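Local coordinates for protein beta sliding clamp (Borrelia burgdorferi, PDB 6DJ8) that probably forms a ring-shaped head-to-tail homodimer around DNA, tethering DNA polymerases and other proteins to it and so giving replication its processivity, at residues S67-V72 with F251-I256; E27-I32 with I56-R61; Q21-I26 with A89-N94; I155-F160 with H230-E235. One frame throughout, in Å; residues are numbered along the deposited sequence.

Interaction 1 (S67-V72 with F251-I256); sequences STISIV and FDNYKI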
# COMPACT_ATOMS: atom_id res chain seq x y z
N SER A 67 -21.18 -10.69 -17.33
CA SER A 67 -20.20 -10.53 -18.40
C SER A 67 -20.10 -11.84 -19.17
O SER A 67 -20.41 -12.92 -18.66
CB SER A 67 -18.81 -10.15 -17.87
OG SER A 67 -18.22 -11.22 -17.17
N THR A 68 -19.63 -11.74 -20.41
CA THR A 68 -19.52 -12.90 -21.27
C THR A 68 -18.19 -12.87 -22.02
O THR A 68 -17.74 -11.80 -22.46
CB THR A 68 -20.69 -12.95 -22.28
OG1 THR A 68 -20.54 -14.08 -23.14
CG2 THR A 68 -20.71 -11.70 -23.13
N ILE A 69 -17.57 -14.04 -22.14
CA ILE A 69 -16.33 -14.20 -22.89
C ILE A 69 -16.41 -15.49 -23.68
O ILE A 69 -17.16 -16.41 -23.34
CB ILE A 69 -15.08 -14.23 -21.98
CG1 ILE A 69 -15.18 -15.41 -21.00
CG2 ILE A 69 -14.92 -12.91 -21.25
CD1 ILE A 69 -13.88 -15.64 -20.19
N SER A 70 -15.62 -15.56 -24.74
CA SER A 70 -15.61 -16.73 -25.60
C SER A 70 -14.74 -17.82 -24.98
O SER A 70 -13.68 -17.54 -24.42
CB SER A 70 -15.07 -16.36 -26.98
OG SER A 70 -16.01 -15.53 -27.66
N ILE A 71 -15.21 -19.06 -25.08
CA ILE A 71 -14.51 -20.23 -24.56
C ILE A 71 -14.69 -21.38 -25.54
O ILE A 71 -15.46 -21.28 -26.51
CB ILE A 71 -15.03 -20.66 -23.17
CG1 ILE A 71 -16.54 -20.92 -23.29
CG2 ILE A 71 -14.66 -19.63 -22.11
CD1 ILE A 71 -17.17 -21.54 -22.09
N VAL A 72 -14.05 -22.49 -25.23
CA VAL A 72 -14.26 -23.76 -25.92
C VAL A 72 -14.87 -24.72 -24.91
O VAL A 72 -14.39 -24.80 -23.76
CB VAL A 72 -12.95 -24.31 -26.50
CG1 VAL A 72 -13.13 -25.74 -27.02
CG2 VAL A 72 -12.44 -23.38 -27.60
N PHE A 251 -22.92 -2.36 -22.29
CA PHE A 251 -21.80 -1.90 -23.10
C PHE A 251 -20.79 -3.03 -23.18
O PHE A 251 -20.60 -3.77 -22.22
CB PHE A 251 -21.13 -0.66 -22.50
CG PHE A 251 -20.54 -0.88 -21.12
CD1 PHE A 251 -21.33 -0.76 -19.99
CD2 PHE A 251 -19.19 -1.17 -20.97
CE1 PHE A 251 -20.79 -0.96 -18.73
CE2 PHE A 251 -18.64 -1.36 -19.70
CZ PHE A 251 -19.45 -1.25 -18.58
N ASP A 252 -20.11 -3.11 -24.33
CA ASP A 252 -19.15 -4.16 -24.63
C ASP A 252 -19.72 -5.53 -24.26
O ASP A 252 -20.82 -5.87 -24.69
CB ASP A 252 -17.83 -3.88 -23.93
CG ASP A 252 -17.15 -2.63 -24.48
OD1 ASP A 252 -17.15 -2.44 -25.71
OD2 ASP A 252 -16.63 -1.83 -23.68
N ASN A 253 -19.03 -6.29 -23.40
CA ASN A 253 -19.53 -7.61 -23.05
C ASN A 253 -20.19 -7.64 -21.67
O ASN A 253 -20.23 -8.69 -21.03
CB ASN A 253 -18.41 -8.65 -23.14
CG ASN A 253 -17.19 -8.29 -22.30
OD1 ASN A 253 -16.80 -7.13 -22.18
ND2 ASN A 253 -16.56 -9.31 -21.71
N TYR A 254 -20.76 -6.51 -21.23
CA TYR A 254 -21.29 -6.36 -19.89
C TYR A 254 -22.77 -5.97 -19.89
O TYR A 254 -23.26 -5.28 -20.80
CB TYR A 254 -20.50 -5.31 -19.08
CG TYR A 254 -19.03 -5.61 -19.00
CD1 TYR A 254 -18.55 -6.63 -18.19
CD2 TYR A 254 -18.11 -4.87 -19.74
CE1 TYR A 254 -17.20 -6.92 -18.11
CE2 TYR A 254 -16.76 -5.14 -19.67
CZ TYR A 254 -16.30 -6.17 -18.86
OH TYR A 254 -14.96 -6.44 -18.82
N LYS A 255 -23.48 -6.44 -18.87
CA LYS A 255 -24.83 -6.00 -18.55
C LYS A 255 -24.88 -5.86 -17.04
O LYS A 255 -24.36 -6.71 -16.32
CB LYS A 255 -25.90 -6.98 -19.04
CG LYS A 255 -25.84 -7.29 -20.53
CD LYS A 255 -26.91 -8.31 -20.91
CE LYS A 255 -26.98 -8.50 -22.42
NZ LYS A 255 -27.93 -9.60 -22.79
N ILE A 256 -25.41 -4.74 -16.57
CA ILE A 256 -25.44 -4.43 -15.14
C ILE A 256 -26.77 -3.79 -14.84
O ILE A 256 -27.29 -3.00 -15.64
CB ILE A 256 -24.28 -3.49 -14.73
CG1 ILE A 256 -23.04 -3.76 -15.57
CG2 ILE A 256 -23.94 -3.64 -13.25
CD1 ILE A 256 -21.96 -2.78 -15.35
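The Tyr254 ring has the amide oxygen of its own neighbour on one face: Asn253 OD1 stands 3.2 Å above the plane of the Tyr254 ring, displaced toward the rim. Ser67 meets the same ring obliquely, its CB 3.5 Å from Tyr254 CD1. Phe251, at the start of the type II' turn that ends at Tyr254, takes Tyr254 CB over one face and Asp252 OD2 in plane at its edge.

Ser67 and Tyr254 form a non-hydrogen-bonded antiparallel pair, and the bonds lie just past it. Thr68 N donates to Asn253 O (3.2 Å) along a rather bent path but in the carbonyl plane. In return Asn253 ND2 gives a nearly straight bond, 165° at the hydrogen, to Thr68 O at 2.9 Å, reaching it from 34° above the carbonyl plane. Asn253 chi1 of 55° sets CG between backbone N and carbonyl carbon, which swings the amide across to strand 64-70, where CB also rests on Thr68 CG2.

Strand 254-259 of the central domain thus pairs with strand 64-70 of the N-terminal domain in one continuous sheet, and Asn253 reinforces the join. Asn253 ND2 also bonds Glu25 OE2, while Tyr254 OH pairs with Glu25 OE1 and Lys28 NZ. Lys28 close by and the partners Asn253 and Tyr254 would favour a charged carboxylate on the buried Glu25.

Interaction 2 (E27-I32 with I56-R61); sequences EKAKGI and IKSTDR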
# COMPACT_ATOMS: atom_id res chain seq x y z
N GLU A 27 -11.78 -10.50 -11.79
CA GLU A 27 -11.42 -9.33 -10.99
C GLU A 27 -12.51 -8.27 -11.05
O GLU A 27 -12.91 -7.72 -10.02
CB GLU A 27 -10.07 -8.77 -11.47
CG GLU A 27 -9.45 -7.71 -10.58
CD GLU A 27 -9.96 -6.32 -10.90
OE1 GLU A 27 -10.43 -6.10 -12.04
OE2 GLU A 27 -9.91 -5.45 -10.01
N LYS A 28 -13.04 -8.02 -12.25
CA LYS A 28 -14.13 -7.06 -12.40
C LYS A 28 -15.38 -7.52 -11.68
O LYS A 28 -15.94 -6.78 -10.86
CB LYS A 28 -14.42 -6.84 -13.89
CG LYS A 28 -13.34 -6.04 -14.61
CD LYS A 28 -13.53 -6.10 -16.11
CE LYS A 28 -12.39 -5.39 -16.83
NZ LYS A 28 -12.66 -5.23 -18.29
N ALA A 29 -15.81 -8.77 -11.93
CA ALA A 29 -17.08 -9.25 -11.38
C ALA A 29 -17.06 -9.23 -9.86
O ALA A 29 -18.06 -8.89 -9.22
CB ALA A 29 -17.39 -10.66 -11.90
N LYS A 30 -15.93 -9.60 -9.26
CA LYS A 30 -15.92 -9.69 -7.81
C LYS A 30 -15.80 -8.32 -7.16
O LYS A 30 -15.85 -8.23 -5.93
CB LYS A 30 -14.80 -10.62 -7.33
CG LYS A 30 -13.45 -9.98 -7.19
CD LYS A 30 -12.37 -11.05 -6.96
CE LYS A 30 -11.41 -10.66 -5.84
NZ LYS A 30 -10.78 -9.33 -6.05
N GLY A 31 -15.69 -7.26 -7.96
CA GLY A 31 -15.59 -5.93 -7.39
C GLY A 31 -16.76 -5.56 -6.50
O GLY A 31 -16.58 -4.83 -5.52
N ILE A 32 -17.95 -6.11 -6.76
CA ILE A 32 -19.12 -5.77 -5.96
C ILE A 32 -19.39 -6.80 -4.87
O ILE A 32 -20.39 -6.68 -4.15
CB ILE A 32 -20.36 -5.57 -6.84
CG1 ILE A 32 -20.61 -6.82 -7.69
CG2 ILE A 32 -20.19 -4.32 -7.71
CD1 ILE A 32 -21.96 -6.82 -8.38
N ILE A 56 -20.39 -14.97 -16.68
CA ILE A 56 -19.99 -14.76 -15.29
C ILE A 56 -20.98 -13.79 -14.66
O ILE A 56 -21.21 -12.70 -15.21
CB ILE A 56 -18.54 -14.22 -15.20
CG1 ILE A 56 -17.56 -15.27 -15.74
CG2 ILE A 56 -18.18 -13.83 -13.77
CD1 ILE A 56 -16.22 -14.69 -16.06
N LYS A 57 -21.58 -14.19 -13.55
CA LYS A 57 -22.54 -13.35 -12.84
C LYS A 57 -22.07 -13.12 -11.41
O LYS A 57 -21.50 -14.02 -10.77
CB LYS A 57 -23.94 -13.95 -12.83
CG LYS A 57 -24.63 -14.00 -14.19
CD LYS A 57 -26.03 -14.62 -14.07
CE LYS A 57 -26.58 -15.06 -15.42
NZ LYS A 57 -27.95 -15.70 -15.31
N SER A 58 -22.29 -11.91 -10.92
CA SER A 58 -22.06 -11.59 -9.52
C SER A 58 -23.14 -10.63 -9.07
O SER A 58 -23.79 -9.98 -9.88
CB SER A 58 -20.67 -10.98 -9.29
OG SER A 58 -20.55 -9.74 -9.96
N THR A 59 -23.38 -10.59 -7.76
CA THR A 59 -24.34 -9.63 -7.24
C THR A 59 -23.98 -9.30 -5.81
O THR A 59 -23.34 -10.10 -5.12
CB THR A 59 -25.78 -10.15 -7.30
OG1 THR A 59 -26.68 -9.16 -6.79
CG2 THR A 59 -25.91 -11.45 -6.47
N ASP A 60 -24.37 -8.11 -5.37
CA ASP A 60 -24.39 -7.79 -3.94
C ASP A 60 -25.82 -7.79 -3.41
O ASP A 60 -26.08 -7.29 -2.31
CB ASP A 60 -23.67 -6.47 -3.67
CG ASP A 60 -24.39 -5.24 -4.24
OD1 ASP A 60 -25.53 -5.35 -4.75
OD2 ASP A 60 -23.78 -4.15 -4.18
N ARG A 61 -26.75 -8.37 -4.18
CA ARG A 61 -28.18 -8.50 -3.95
C ARG A 61 -28.90 -7.19 -4.29
O ARG A 61 -30.13 -7.12 -4.18
CB ARG A 61 -28.50 -8.97 -2.52
CG ARG A 61 -27.63 -10.20 -2.11
CD ARG A 61 -28.04 -10.82 -0.79
NE ARG A 61 -29.32 -11.50 -0.90
CZ ARG A 61 -29.93 -12.12 0.11
NH1 ARG A 61 -31.11 -12.70 -0.09
NH2 ARG A 61 -29.36 -12.16 1.30
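Helix-on-sheet packing in the N-terminal domain brings these segments together: the C-terminal end of helix 19-29 lies on strand 53-59, in the fold of the beta family of processivity factors, where helices face the bore of the ring and sheets the outside. Ile56 and Ser58 of the strand, and Asp60 just after it, direct their side chains at the helix end, while Lys57 and Thr59 turn theirs away.

Ser58 holds the middle. With OG between backbone N and carbonyl carbon (chi1 64°), it donates to Ala29 O at 2.7 Å, the one hydrogen bond between the segments. The hydroxyl approaches from above the carbonyl plane, 35° out of it. The serine so supplies a donor to a carbonyl near the C-terminal end of the helix. The Ala29 methyl meets Ile56 CG2 at 3.8 Å, an apolar contact beside the bond. From the other flank comes Ile32, whose CD1 lies 3.6 Å from Ser58 OG and also rests near Thr59 CA. The buried hydroxyl is therefore fenced by hydrocarbon on its way to the carbonyl.

Beyond the strand end, Asp60 forms a salt bridge with Lys223 at the start of helix 223-231 in the central domain, and its CB comes 3.3 Å from Ile32 O. Thr59 shapes this corner with an ST turn: its OG1 accepts from Arg61 N at 2.7 Å.

Interaction 3 (Q21-I26 with A89-N94); sequences QIMNEI and AVKAFN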
# COMPACT_ATOMS: atom_id res chain seq x y z
N GLN A 21 -7.67 -13.37 -19.84
CA GLN A 21 -9.02 -12.81 -20.02
C GLN A 21 -9.91 -13.16 -18.84
O GLN A 21 -10.53 -12.28 -18.24
CB GLN A 21 -9.64 -13.31 -21.32
CG GLN A 21 -11.01 -12.69 -21.59
CD GLN A 21 -11.58 -13.14 -22.92
OE1 GLN A 21 -11.20 -14.20 -23.43
NE2 GLN A 21 -12.46 -12.33 -23.50
N ILE A 22 -9.97 -14.44 -18.48
CA ILE A 22 -10.88 -14.78 -17.39
C ILE A 22 -10.38 -14.19 -16.08
O ILE A 22 -11.18 -13.86 -15.19
CB ILE A 22 -11.11 -16.30 -17.29
CG1 ILE A 22 -12.33 -16.56 -16.39
CG2 ILE A 22 -9.82 -17.01 -16.81
CD1 ILE A 22 -12.69 -18.00 -16.18
N MET A 23 -9.06 -14.00 -15.93
CA MET A 23 -8.55 -13.32 -14.74
C MET A 23 -9.12 -11.90 -14.65
O MET A 23 -9.61 -11.47 -13.60
CB MET A 23 -7.01 -13.28 -14.75
CG MET A 23 -6.43 -12.66 -13.51
SD MET A 23 -4.62 -12.62 -13.53
CE MET A 23 -4.27 -14.27 -14.21
N ASN A 24 -9.06 -11.15 -15.75
CA ASN A 24 -9.57 -9.78 -15.73
C ASN A 24 -11.06 -9.75 -15.43
O ASN A 24 -11.53 -8.92 -14.64
CB ASN A 24 -9.28 -9.09 -17.07
CG ASN A 24 -7.81 -8.80 -17.27
OD1 ASN A 24 -7.04 -8.72 -16.30
ND2 ASN A 24 -7.40 -8.65 -18.52
N GLU A 25 -11.84 -10.65 -16.05
CA GLU A 25 -13.29 -10.61 -15.87
C GLU A 25 -13.67 -11.03 -14.46
O GLU A 25 -14.63 -10.49 -13.90
CB GLU A 25 -13.98 -11.50 -16.89
CG GLU A 25 -13.73 -11.14 -18.34
CD GLU A 25 -14.21 -9.73 -18.74
OE1 GLU A 25 -14.81 -9.00 -17.91
OE2 GLU A 25 -14.00 -9.36 -19.91
N ILE A 26 -12.94 -11.98 -13.86
CA ILE A 26 -13.23 -12.33 -12.47
C ILE A 26 -12.92 -11.15 -11.56
O ILE A 26 -13.66 -10.86 -10.61
CB ILE A 26 -12.44 -13.58 -12.04
CG1 ILE A 26 -12.94 -14.84 -12.72
CG2 ILE A 26 -12.56 -13.76 -10.55
CD1 ILE A 26 -11.87 -15.97 -12.62
N ALA A 89 -6.99 -18.97 -7.97
CA ALA A 89 -6.64 -20.09 -8.83
C ALA A 89 -6.12 -19.59 -10.18
O ALA A 89 -5.08 -20.04 -10.67
CB ALA A 89 -7.85 -21.00 -9.02
N VAL A 90 -6.85 -18.67 -10.79
CA VAL A 90 -6.48 -18.19 -12.11
C VAL A 90 -5.18 -17.36 -12.04
O VAL A 90 -4.35 -17.41 -12.96
CB VAL A 90 -7.67 -17.41 -12.70
CG1 VAL A 90 -7.27 -16.63 -13.91
CG2 VAL A 90 -8.83 -18.41 -13.00
N LYS A 91 -5.00 -16.58 -10.97
CA LYS A 91 -3.71 -15.91 -10.79
C LYS A 91 -2.60 -16.95 -10.61
O LYS A 91 -1.48 -16.78 -11.13
CB LYS A 91 -3.75 -14.99 -9.56
CG LYS A 91 -4.20 -13.56 -9.88
CD LYS A 91 -4.10 -12.61 -8.68
CE LYS A 91 -2.66 -12.11 -8.41
NZ LYS A 91 -1.67 -13.13 -7.95
N ALA A 92 -2.89 -18.01 -9.86
CA ALA A 92 -1.88 -19.04 -9.64
C ALA A 92 -1.39 -19.61 -10.96
O ALA A 92 -0.21 -19.91 -11.11
CB ALA A 92 -2.46 -20.14 -8.74
N PHE A 93 -2.28 -19.70 -11.95
CA PHE A 93 -1.96 -20.26 -13.25
C PHE A 93 -1.74 -19.20 -14.34
O PHE A 93 -1.83 -19.51 -15.53
CB PHE A 93 -3.05 -21.26 -13.66
CG PHE A 93 -2.77 -22.69 -13.20
CD1 PHE A 93 -1.74 -22.96 -12.30
CD2 PHE A 93 -3.54 -23.76 -13.66
CE1 PHE A 93 -1.48 -24.27 -11.88
CE2 PHE A 93 -3.28 -25.08 -13.25
CZ PHE A 93 -2.24 -25.33 -12.35
N ASN A 94 -1.42 -17.96 -13.96
CA ASN A 94 -1.23 -16.93 -14.99
C ASN A 94 -0.06 -17.22 -15.93
O ASN A 94 0.03 -16.56 -16.98
CB ASN A 94 -1.07 -15.56 -14.33
CG ASN A 94 0.13 -15.47 -13.45
OD1 ASN A 94 1.23 -15.83 -13.83
ND2 ASN A 94 -0.08 -15.04 -12.21
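Val90 is the tight point of this helix pair; toward Lys91 and Asn94 the contact is more exposed and rests on Met23 alone. Both Val90 methyls are engaged by helix 19-29. CG1, anti to the backbone N, is pressed against Met23 CB at 3.5 Å, closer than ordinary carbon contact, as the two side chains slide past each other in opposite directions. Ile22 crosses Val90 at about a right angle and brings its CG2 to 3.9 Å from Val90 CG1. One turn further on, Ile26 meets the valine tip to tip, Ile26 CD1 to Val90 CG2 at 3.9 Å. This buried part is wholly apolar.

On the looser side Met23 does the reaching. Its chain leaves fully extended (chi1 -177°, chi2 180°) and bends only at chi3, -42°, which folds the methyl back over the end of helix 83-92. Met23 CE thereby touches Val90 O at 3.4 Å and Asn94 CB at 3.5 Å. The sulfur passes across the Lys91 stem, SD to CG 3.8 Å, before the lysine chain turns away. Met23, Lys91 and Asn94 are all partly exposed, and Asn94 OD1 is bonded by Arg293 of the second subunit, which also reaches Ala92 O. The loose edge thus borders the dimer interface.

Side-by-side packing of two helices against the sheets of one domain is characteristic of the beta family of processivity factors, in which such pairs line the inner surface around DNA; here helices 19-29 and 83-92 form the N-terminal domain's pair.

Interaction 4 (I155-F160 with H230-E235); sequences IKQKSF and HLMSGE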
# COMPACT_ATOMS: atom_id res chain seq x y z
N ILE A 155 -24.79 6.70 -25.22
CA ILE A 155 -23.81 7.77 -25.18
C ILE A 155 -22.42 7.18 -25.25
O ILE A 155 -22.21 5.98 -25.06
CB ILE A 155 -23.93 8.65 -23.92
CG1 ILE A 155 -23.70 7.82 -22.66
CG2 ILE A 155 -25.29 9.31 -23.85
CD1 ILE A 155 -23.70 8.66 -21.39
N LYS A 156 -21.46 8.04 -25.55
CA LYS A 156 -20.10 7.57 -25.67
C LYS A 156 -19.58 7.18 -24.30
O LYS A 156 -19.86 7.82 -23.29
CB LYS A 156 -19.21 8.67 -26.29
N GLN A 157 -18.87 6.05 -24.26
CA GLN A 157 -18.30 5.61 -23.00
C GLN A 157 -17.40 6.69 -22.41
O GLN A 157 -17.49 6.99 -21.21
CB GLN A 157 -17.53 4.31 -23.23
CG GLN A 157 -18.41 3.09 -23.20
CD GLN A 157 -17.58 1.84 -23.26
OE1 GLN A 157 -16.61 1.71 -22.54
NE2 GLN A 157 -17.97 0.92 -24.12
N LYS A 158 -16.56 7.30 -23.25
CA LYS A 158 -15.63 8.32 -22.76
C LYS A 158 -16.37 9.45 -22.06
O LYS A 158 -15.96 9.90 -20.98
CB LYS A 158 -14.80 8.85 -23.94
CG LYS A 158 -13.90 10.02 -23.61
CD LYS A 158 -12.80 10.17 -24.65
CE LYS A 158 -12.33 11.62 -24.78
NZ LYS A 158 -13.39 12.50 -25.37
N SER A 159 -17.48 9.92 -22.63
CA SER A 159 -18.24 10.98 -21.99
C SER A 159 -18.83 10.51 -20.66
O SER A 159 -18.72 11.21 -19.64
CB SER A 159 -19.34 11.48 -22.93
OG SER A 159 -18.76 11.83 -24.17
N PHE A 160 -19.44 9.32 -20.65
CA PHE A 160 -20.06 8.81 -19.44
C PHE A 160 -19.04 8.66 -18.32
O PHE A 160 -19.35 8.93 -17.15
CB PHE A 160 -20.71 7.45 -19.73
CG PHE A 160 -21.61 6.94 -18.64
CD1 PHE A 160 -22.28 7.81 -17.80
CD2 PHE A 160 -21.81 5.58 -18.47
CE1 PHE A 160 -23.12 7.34 -16.80
CE2 PHE A 160 -22.65 5.11 -17.47
CZ PHE A 160 -23.31 6.00 -16.64
N HIS A 230 -14.65 1.59 -13.24
CA HIS A 230 -13.63 0.56 -13.39
C HIS A 230 -13.90 -0.35 -14.60
O HIS A 230 -12.95 -0.96 -15.11
CB HIS A 230 -13.56 -0.27 -12.10
CG HIS A 230 -12.59 -1.42 -12.16
ND1 HIS A 230 -11.30 -1.28 -12.62
CD2 HIS A 230 -12.73 -2.72 -11.81
CE1 HIS A 230 -10.68 -2.45 -12.55
NE2 HIS A 230 -11.53 -3.34 -12.06
N LEU A 231 -15.15 -0.45 -15.06
CA LEU A 231 -15.47 -1.39 -16.14
C LEU A 231 -15.35 -0.78 -17.53
O LEU A 231 -14.99 -1.47 -18.48
CB LEU A 231 -16.90 -1.92 -15.99
CG LEU A 231 -17.24 -2.66 -14.71
CD1 LEU A 231 -18.68 -3.03 -14.72
CD2 LEU A 231 -16.41 -3.92 -14.63
N MET A 232 -15.63 0.51 -17.68
CA MET A 232 -15.77 1.09 -19.00
C MET A 232 -14.42 1.44 -19.59
O MET A 232 -13.63 2.19 -19.00
CB MET A 232 -16.68 2.31 -18.94
CG MET A 232 -18.13 1.93 -19.01
SD MET A 232 -19.16 3.38 -18.93
CE MET A 232 -18.15 4.49 -19.81
N SER A 233 -14.17 0.91 -20.79
CA SER A 233 -12.90 1.13 -21.48
C SER A 233 -12.72 2.58 -21.90
O SER A 233 -11.58 3.07 -21.96
CB SER A 233 -12.83 0.21 -22.70
OG SER A 233 -13.80 0.58 -23.67
N GLY A 234 -13.81 3.29 -22.19
CA GLY A 234 -13.71 4.63 -22.72
C GLY A 234 -13.83 4.70 -24.23
O GLY A 234 -13.92 5.80 -24.79
N GLU A 235 -13.81 3.55 -24.90
CA GLU A 235 -14.01 3.45 -26.34
C GLU A 235 -15.34 2.76 -26.61
O GLU A 235 -15.69 1.78 -25.94
CB GLU A 235 -12.87 2.66 -27.00
CG GLU A 235 -13.24 2.03 -28.33
CD GLU A 235 -12.07 1.31 -28.98
OE1 GLU A 235 -10.96 1.38 -28.42
OE2 GLU A 235 -12.27 0.68 -30.04
O HOH W 1 -16.44 6.49 -25.78
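Gln157 OE1 is gripped by two hydrogen bonds from the turn that follows helix 223-231. Gly234 N donates to Gln157 OE1 at 3.2 Å with 157° at the hydrogen, and Ser233 OG gives the second, also 3.2 Å from Gln157 OE1. Both donors stand well above the amide carbonyl plane. Ser233 OG in turn accepts from Glu235 N, an ST turn that fixes the hydroxyl while it donates. At the other end of the amide, NE2 bonds Asp252 OD2 and Met237 O, so both ends of the amide are held and its rotation is fixed.

Gly234 takes a positive phi, 97°, a conformation that suits glycine. Its carbonyl turns to the helix start, where a water accepts from Lys158 N (2.7 Å) and donates to Gly234 O (2.8 Å).

Met232 packs against the backbone and CB of Gln157. Extended to SD and bent at chi3 (35°), it tucks its methyl in, CE only 2.9 Å from Gln157 O, a very tight contact. Its SD lies 3.5 Å from Phe160 CD2, a Met-aromatic contact met obliquely.

Lys156 is the N-cap residue between strand 151-156 and helix 157-167. Phe160 packs onward against strand 237-242 and against Phe225 and Leu228 of helix 223-231, with Met232 on Phe251 of strand 246-251: the contact joins the two central-domain helices over their sheet.

Overall arrangement
From the N terminus, helix 19-29 opens two contacts in succession. Interaction 2 closes first, when strand 53-59 comes back to the helix end, and it is nested inside the loop that interaction 3 closes at the end of helix 83-92. Before that closure, strand 64-70 opens interaction 1, so 1 and 3 cross. Interaction 1 shuts only at 251-256, after 178 intervening residues, and interaction 4 (155-160 with 230-235) is nested within that long loop. Interactions 2 and 3 hold the N-terminal domain together, interaction 4 the central domain. Interaction 1 stitches the two domains through a shared sheet, and Glu27 bonded to His230 adds a tie between interactions 2 and 4.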